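Local coordinates for naphthalene dioxygenase small subunit (Rhodococcus sp., PDB 2B1X), which is the small (beta) subunit of naphthalene 1,2-dioxygenase, a Rieske non-heme iron oxygenase that oxidises naphthalene, at residues B[19-22]-B[23-27]; B[32-35]-B[36-40]. One frame throughout, in Å; residues are numbered along the deposited sequence.

Contact 1. Residues B[19-22]-B[23-27]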
ATOM      1  N   LEU B  19      -4.605   9.288  30.764  1.00 17.28           N
ATOM      2  CA  LEU B  19      -4.137   8.617  29.551  1.00 16.91           C
ATOM      3  C   LEU B  19      -4.111   9.557  28.356  1.00 16.62           C
ATOM      4  O   LEU B  19      -3.199   9.500  27.515  1.00 16.86           O
ATOM      5  CB  LEU B  19      -5.021   7.404  29.226  1.00 17.18           C
ATOM      6  CG  LEU B  19      -4.891   6.156  30.082  1.00 17.66           C
ATOM      7  CD1 LEU B  19      -5.893   5.135  29.648  1.00 18.15           C
ATOM      8  CD2 LEU B  19      -3.476   5.594  29.945  1.00 18.04           C
ATOM      9  N   TYR B  20      -5.111  10.430  28.268  1.00 15.70           N
ATOM     10  CA  TYR B  20      -5.179  11.330  27.121  1.00 15.62           C
ATOM     11  C   TYR B  20      -4.113  12.413  27.252  1.00 15.55           C
ATOM     12  O   TYR B  20      -3.554  12.842  26.257  1.00 15.93           O
ATOM     13  CB  TYR B  20      -6.573  11.945  26.961  1.00 14.65           C
ATOM     14  CG  TYR B  20      -7.690  10.973  26.681  1.00 14.90           C
ATOM     15  CD1 TYR B  20      -9.009  11.362  26.868  1.00 14.26           C
ATOM     16  CD2 TYR B  20      -7.453   9.685  26.150  1.00 15.70           C
ATOM     17  CE1 TYR B  20     -10.063  10.522  26.596  1.00 14.76           C
ATOM     18  CE2 TYR B  20      -8.534   8.807  25.851  1.00 14.46           C
ATOM     19  CZ  TYR B  20      -9.831   9.243  26.085  1.00 16.20           C
ATOM     20  OH  TYR B  20     -10.944   8.446  25.829  1.00 17.20           O
ATOM     21  N   MET B  21      -3.833  12.843  28.477  1.00 15.78           N
ATOM     22  CA  MET B  21      -2.747  13.800  28.744  1.00 16.37           C
ATOM     23  C   MET B  21      -1.374  13.189  28.414  1.00 16.29           C
ATOM     24  O   MET B  21      -0.480  13.861  27.902  1.00 16.36           O
ATOM     25  CB  MET B  21      -2.811  14.238  30.209  1.00 16.52           C
ATOM     26  CG  MET B  21      -1.614  15.088  30.731  1.00 18.36           C
ATOM     27  SD  MET B  21      -0.159  14.074  31.196  1.00 24.02           S
ATOM     28  CE  MET B  21      -0.736  13.204  32.704  1.00 22.16           C
ATOM     29  N   GLU B  22      -1.222  11.904  28.711  1.00 15.80           N
ATOM     30  CA  GLU B  22       0.024  11.213  28.467  1.00 16.63           C
ATOM     31  C   GLU B  22       0.279  11.139  26.970  1.00 16.05           C
ATOM     32  O   GLU B  22       1.369  11.468  26.515  1.00 15.77           O
ATOM     33  CB  GLU B  22      -0.021   9.795  29.044  1.00 16.70           C
ATOM     34  CG  GLU B  22       1.343   9.111  29.043  1.00 17.12           C
ATOM     35  CD  GLU B  22       1.292   7.616  28.730  1.00 19.10           C
ATOM     36  OE1 GLU B  22       0.198   7.008  28.799  1.00 19.95           O
ATOM     37  OE2 GLU B  22       2.363   7.027  28.451  1.00 18.76           O
ATOM     38  N   ALA B  23      -0.735  10.688  26.228  1.00 16.27           N
ATOM     39  CA  ALA B  23      -0.686  10.623  24.764  1.00 16.29           C
ATOM     40  C   ALA B  23      -0.397  11.993  24.119  1.00 15.94           C
ATOM     41  O   ALA B  23       0.385  12.101  23.173  1.00 16.30           O
ATOM     42  CB  ALA B  23      -2.000  10.044  24.216  1.00 15.75           C
ATOM     43  N   GLU B  24      -1.058  13.029  24.615  1.00 15.86           N
ATOM     44  CA  GLU B  24      -0.825  14.394  24.150  1.00 15.61           C
ATOM     45  C   GLU B  24       0.617  14.839  24.279  1.00 15.59           C
ATOM     46  O   GLU B  24       1.164  15.437  23.345  1.00 15.62           O
ATOM     47  CB  GLU B  24      -1.741  15.391  24.881  1.00 16.11           C
ATOM     48  CG  GLU B  24      -1.578  16.834  24.422  1.00 17.45           C
ATOM     49  CD  GLU B  24      -2.358  17.814  25.266  1.00 23.36           C
ATOM     50  OE1 GLU B  24      -3.592  17.689  25.346  1.00 24.29           O
ATOM     51  OE2 GLU B  24      -1.739  18.718  25.872  1.00 29.70           O
ATOM     52  N   LEU B  25       1.224  14.587  25.439  1.00 15.41           N
ATOM     53  CA  LEU B  25       2.639  14.890  25.653  1.00 15.26           C
ATOM     54  C   LEU B  25       3.490  14.150  24.622  1.00 15.33           C
ATOM     55  O   LEU B  25       4.342  14.763  23.978  1.00 14.82           O
ATOM     56  CB  LEU B  25       3.078  14.502  27.077  1.00 14.73           C
ATOM     57  CG  LEU B  25       2.628  15.294  28.319  1.00 15.62           C
ATOM     58  CD1 LEU B  25       3.331  14.767  29.584  1.00 15.61           C
ATOM     59  CD2 LEU B  25       2.924  16.805  28.191  1.00 16.57           C
ATOM     60  N   LEU B  26       3.253  12.848  24.452  1.00 15.16           N
ATOM     61  CA  LEU B  26       4.042  12.068  23.484  1.00 16.61           C
ATOM     62  C   LEU B  26       3.882  12.635  22.068  1.00 16.05           C
ATOM     63  O   LEU B  26       4.862  12.809  21.344  1.00 16.49           O
ATOM     64  CB  LEU B  26       3.620  10.578  23.475  1.00 16.23           C
ATOM     65  CG  LEU B  26       4.362   9.518  24.333  1.00 19.89           C
ATOM     66  CD1 LEU B  26       5.574  10.035  25.084  1.00 19.81           C
ATOM     67  CD2 LEU B  26       3.431   8.805  25.304  1.00 20.23           C
ATOM     68  N   ASP B  27       2.654  12.950  21.685  1.00 15.24           N
ATOM     69  CA  ASP B  27       2.431  13.456  20.327  1.00 15.97           C
ATOM     70  C   ASP B  27       2.975  14.885  20.135  1.00 15.59           C
ATOM     71  O   ASP B  27       3.061  15.361  19.026  1.00 15.96           O
ATOM     72  CB  ASP B  27       0.952  13.351  19.923  1.00 15.67           C
ATOM     73  CG  ASP B  27       0.440  11.901  19.930  1.00 17.73           C
ATOM     74  OD1 ASP B  27       1.269  10.970  19.733  1.00 17.99           O
ATOM     75  OD2 ASP B  27      -0.763  11.608  20.142  1.00 18.85           O
TER

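Contact 2. Residues B[32-35]-B[36-40]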
ATOM      1  N   ARG B  32      10.584  14.976  28.137  1.00 17.61           N
ATOM      2  CA  ARG B  32      11.057  15.291  29.480  1.00 18.57           C
ATOM      3  C   ARG B  32       9.864  15.346  30.437  1.00 18.52           C
ATOM      4  O   ARG B  32       9.900  14.765  31.525  1.00 18.43           O
ATOM      5  CB  ARG B  32      11.840  16.611  29.454  1.00 18.46           C
ATOM      6  CG  ARG B  32      12.377  17.103  30.811  1.00 20.63           C
ATOM      7  CD  ARG B  32      13.147  16.067  31.599  1.00 22.51           C
ATOM      8  NE  ARG B  32      14.348  15.585  30.921  1.00 25.72           N
ATOM      9  CZ  ARG B  32      15.174  14.664  31.427  1.00 27.64           C
ATOM     10  NH1 ARG B  32      14.936  14.139  32.631  1.00 28.06           N
ATOM     11  NH2 ARG B  32      16.242  14.276  30.742  1.00 27.08           N
ATOM     12  N   GLU B  33       8.793  16.003  30.003  1.00 18.27           N
ATOM     13  CA  GLU B  33       7.539  16.020  30.758  1.00 19.24           C
ATOM     14  C   GLU B  33       6.943  14.635  30.935  1.00 18.55           C
ATOM     15  O   GLU B  33       6.449  14.326  31.999  1.00 18.44           O
ATOM     16  CB  GLU B  33       6.505  16.929  30.096  1.00 19.00           C
ATOM     17  CG  GLU B  33       6.896  18.395  30.158  1.00 23.37           C
ATOM     18  CD  GLU B  33       5.764  19.326  29.762  1.00 28.76           C
ATOM     19  OE1 GLU B  33       4.617  19.138  30.249  1.00 30.92           O
ATOM     20  OE2 GLU B  33       6.027  20.256  28.963  1.00 31.80           O
ATOM     21  N   TRP B  34       6.977  13.821  29.884  1.00 18.34           N
ATOM     22  CA  TRP B  34       6.465  12.461  29.962  1.00 18.61           C
ATOM     23  C   TRP B  34       7.266  11.656  30.994  1.00 19.02           C
ATOM     24  O   TRP B  34       6.696  10.881  31.776  1.00 18.81           O
ATOM     25  CB  TRP B  34       6.517  11.779  28.594  1.00 18.53           C
ATOM     26  CG  TRP B  34       6.020  10.363  28.635  1.00 17.91           C
ATOM     27  CD1 TRP B  34       4.719   9.929  28.504  1.00 18.01           C
ATOM     28  CD2 TRP B  34       6.803   9.202  28.854  1.00 17.19           C
ATOM     29  NE1 TRP B  34       4.666   8.560  28.611  1.00 17.47           N
ATOM     30  CE2 TRP B  34       5.929   8.087  28.832  1.00 17.74           C
ATOM     31  CE3 TRP B  34       8.169   8.977  29.053  1.00 17.89           C
ATOM     32  CZ2 TRP B  34       6.382   6.761  28.997  1.00 18.62           C
ATOM     33  CZ3 TRP B  34       8.616   7.650  29.243  1.00 19.48           C
ATOM     34  CH2 TRP B  34       7.723   6.572  29.208  1.00 18.27           C
ATOM     35  N   LEU B  35       8.586  11.841  30.994  1.00 19.27           N
ATOM     36  CA  LEU B  35       9.444  11.098  31.899  1.00 20.01           C
ATOM     37  C   LEU B  35       9.052  11.303  33.377  1.00 20.59           C
ATOM     38  O   LEU B  35       9.214  10.400  34.185  1.00 20.63           O
ATOM     39  CB  LEU B  35      10.920  11.437  31.646  1.00 20.55           C
ATOM     40  CG  LEU B  35      11.950  10.458  32.230  1.00 21.51           C
ATOM     41  CD1 LEU B  35      11.757   9.034  31.668  1.00 21.43           C
ATOM     42  CD2 LEU B  35      13.368  10.961  32.009  1.00 20.43           C
ATOM     43  N   ALA B  36       8.506  12.479  33.701  1.00 20.41           N
ATOM     44  CA  ALA B  36       8.033  12.791  35.041  1.00 20.76           C
ATOM     45  C   ALA B  36       6.774  11.981  35.437  1.00 20.95           C
ATOM     46  O   ALA B  36       6.420  11.935  36.614  1.00 20.77           O
ATOM     47  CB  ALA B  36       7.777  14.302  35.182  1.00 20.79           C
ATOM     48  N   LEU B  37       6.112  11.340  34.466  1.00 19.95           N
ATOM     49  CA  LEU B  37       4.926  10.539  34.775  1.00 20.01           C
ATOM     50  C   LEU B  37       5.267   9.118  35.186  1.00 20.22           C
ATOM     51  O   LEU B  37       4.379   8.320  35.506  1.00 20.06           O
ATOM     52  CB  LEU B  37       3.962  10.500  33.582  1.00 19.92           C
ATOM     53  CG  LEU B  37       3.523  11.840  33.010  1.00 20.12           C
ATOM     54  CD1 LEU B  37       2.684  11.614  31.739  1.00 19.57           C
ATOM     55  CD2 LEU B  37       2.778  12.657  34.056  1.00 20.22           C
ATOM     56  N   VAL B  38       6.548   8.783  35.179  1.00 20.42           N
ATOM     57  CA  VAL B  38       6.887   7.400  35.441  1.00 21.22           C
ATOM     58  C   VAL B  38       7.469   7.199  36.805  1.00 21.12           C
ATOM     59  O   VAL B  38       7.985   8.098  37.441  1.00 21.74           O
ATOM     60  CB  VAL B  38       7.790   6.718  34.354  1.00 21.04           C
ATOM     61  CG1 VAL B  38       7.239   6.978  32.932  1.00 21.45           C
ATOM     62  CG2 VAL B  38       9.251   7.147  34.503  1.00 21.53           C
ATOM     63  N   THR B  39       7.374   5.967  37.225  1.00 21.10           N
ATOM     64  CA  THR B  39       7.710   5.582  38.550  1.00 21.47           C
ATOM     65  C   THR B  39       9.173   5.123  38.602  1.00 21.46           C
ATOM     66  O   THR B  39       9.788   4.774  37.579  1.00 20.97           O
ATOM     67  CB  THR B  39       6.693   4.486  38.914  1.00 21.93           C
ATOM     68  OG1 THR B  39       6.209   4.697  40.244  1.00 24.03           O
ATOM     69  CG2 THR B  39       7.306   3.101  38.859  1.00 18.68           C
ATOM     70  N   GLU B  40       9.723   5.154  39.807  1.00 21.31           N
ATOM     71  CA  GLU B  40      11.107   4.771  40.068  1.00 21.54           C
ATOM     72  C   GLU B  40      11.386   3.266  39.761  1.00 20.28           C
ATOM     73  O   GLU B  40      12.488   2.899  39.360  1.00 18.56           O
ATOM     74  CB  GLU B  40      11.437   5.135  41.524  1.00 22.15           C
ATOM     75  CG  GLU B  40      10.835   6.482  42.040  1.00 27.78           C
ATOM     76  CD  GLU B  40       9.274   6.555  42.238  1.00 33.33           C
ATOM     77  OE1 GLU B  40       8.584   5.541  42.490  1.00 34.03           O
ATOM     78  OE2 GLU B  40       8.699   7.674  42.161  1.00 36.15           O
TER

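Contact 1. Residues B[19-22]-B[23-27]
E22 runs alongside L26, one helical turn on, both side chains pointing the same way. The carboxylate oxygen OE2 of E22 lies 3.8 Å from CD2 of L26, and the same methyl comes within 3.6 Å of the E22 backbone O. CG of E22 stands trans to the backbone N (chi1 -170°), and a bend at chi2 carries the acid onward to its partners, which lie elsewhere: OE2 forms a salt bridge with R154 and accepts a hydrogen bond from W34 NE1. Two donors thus grip one buried oxygen, which would be expected to favour the ionised acid. All this sits in the last turns of the long helix 10-27, which lies against the curved sheet of an NTF2-like fold, as in the beta subunits of ring-hydroxylating dioxygenases. The backbone shows the regular i to i+4 ladder, with A23 N donating to L19 O at 3.0 Å and L26 N to E22 O at 3.1 Å. CB of A23 lies 3.6 Å from L19 O and packs outward on H97 and V99 of strand 94-106; A23 also meets N101 of a neighbouring subunit, another copy of this protein. In M21, bends at chi2 and chi3 set SD beside L25, 3.9 Å from its CD1.

Contact 2. Residues B[32-35]-B[36-40]
V38 lays its CG1 methyl over one face of the W34 indole, 4.0 Å from the centroid of the six-membered ring and 19° off the ring normal, a CH-pi contact displaced toward the rim; CH2 is the nearest ring atom, at 3.8 Å. With CG trans to the backbone N (chi1 179°) and chi2 at 87°, the indole is turned broadside to this methyl. The other V38 methyl, CG2, comes within 3.3 Å of L35 O. Two backbone bonds draw the chain round into this packing: L37 N reaches W34 O at 2.8 Å, and V38 N reaches L35 O at 3.3 Å, closing a type I beta turn from L35 to V38. L37 crosses W34 at about a right angle, and its CD1 is 4.2 Å from W34 CD1. The solvent side is looser. A36, at the exposed corner, gives its N to R32 O and E33 O in bonds that are both weak, while the side chains of R32 and E33 leave the backbone away from the turn; the R32 guanidinium forms a salt bridge with E82 through NH2. Exchanging W34 for an alanine would probably leave V38 CG1 without its aromatic face and E22 OE2 without the NE1 donor. The turn links helix 31-35 to the short strand 38-39: W34 packs on L26 of helix 10-27, M74 of helix 71-81 and M151 of strand 148-158, while backbone hydrogen bonds of L37 and T39 with M151 dock the outgoing chain beside that last strand.

Overall arrangement
From the N terminus, contact 1 forms within the C-terminal turns of helix 10-27 and is complete before contact 2 begins, so the two stand in series, neither nesting nor crossing. Each is local, between segments that follow one another without a gap: contact 1 closes no loop, whereas contact 2 closes the turn between helix 31-35 and strand 38-39. Their centres are about 12 Å apart, and they meet where the two successive helices touch. There the E22 carboxylate and the W34 indole join them, and L25 CD2 packs 3.5 Å from E33 OE1. Contact 1 also faces strand 94-106 and the neighbouring subunit, whereas contact 2 reaches helix 71-81 and strand 148-158.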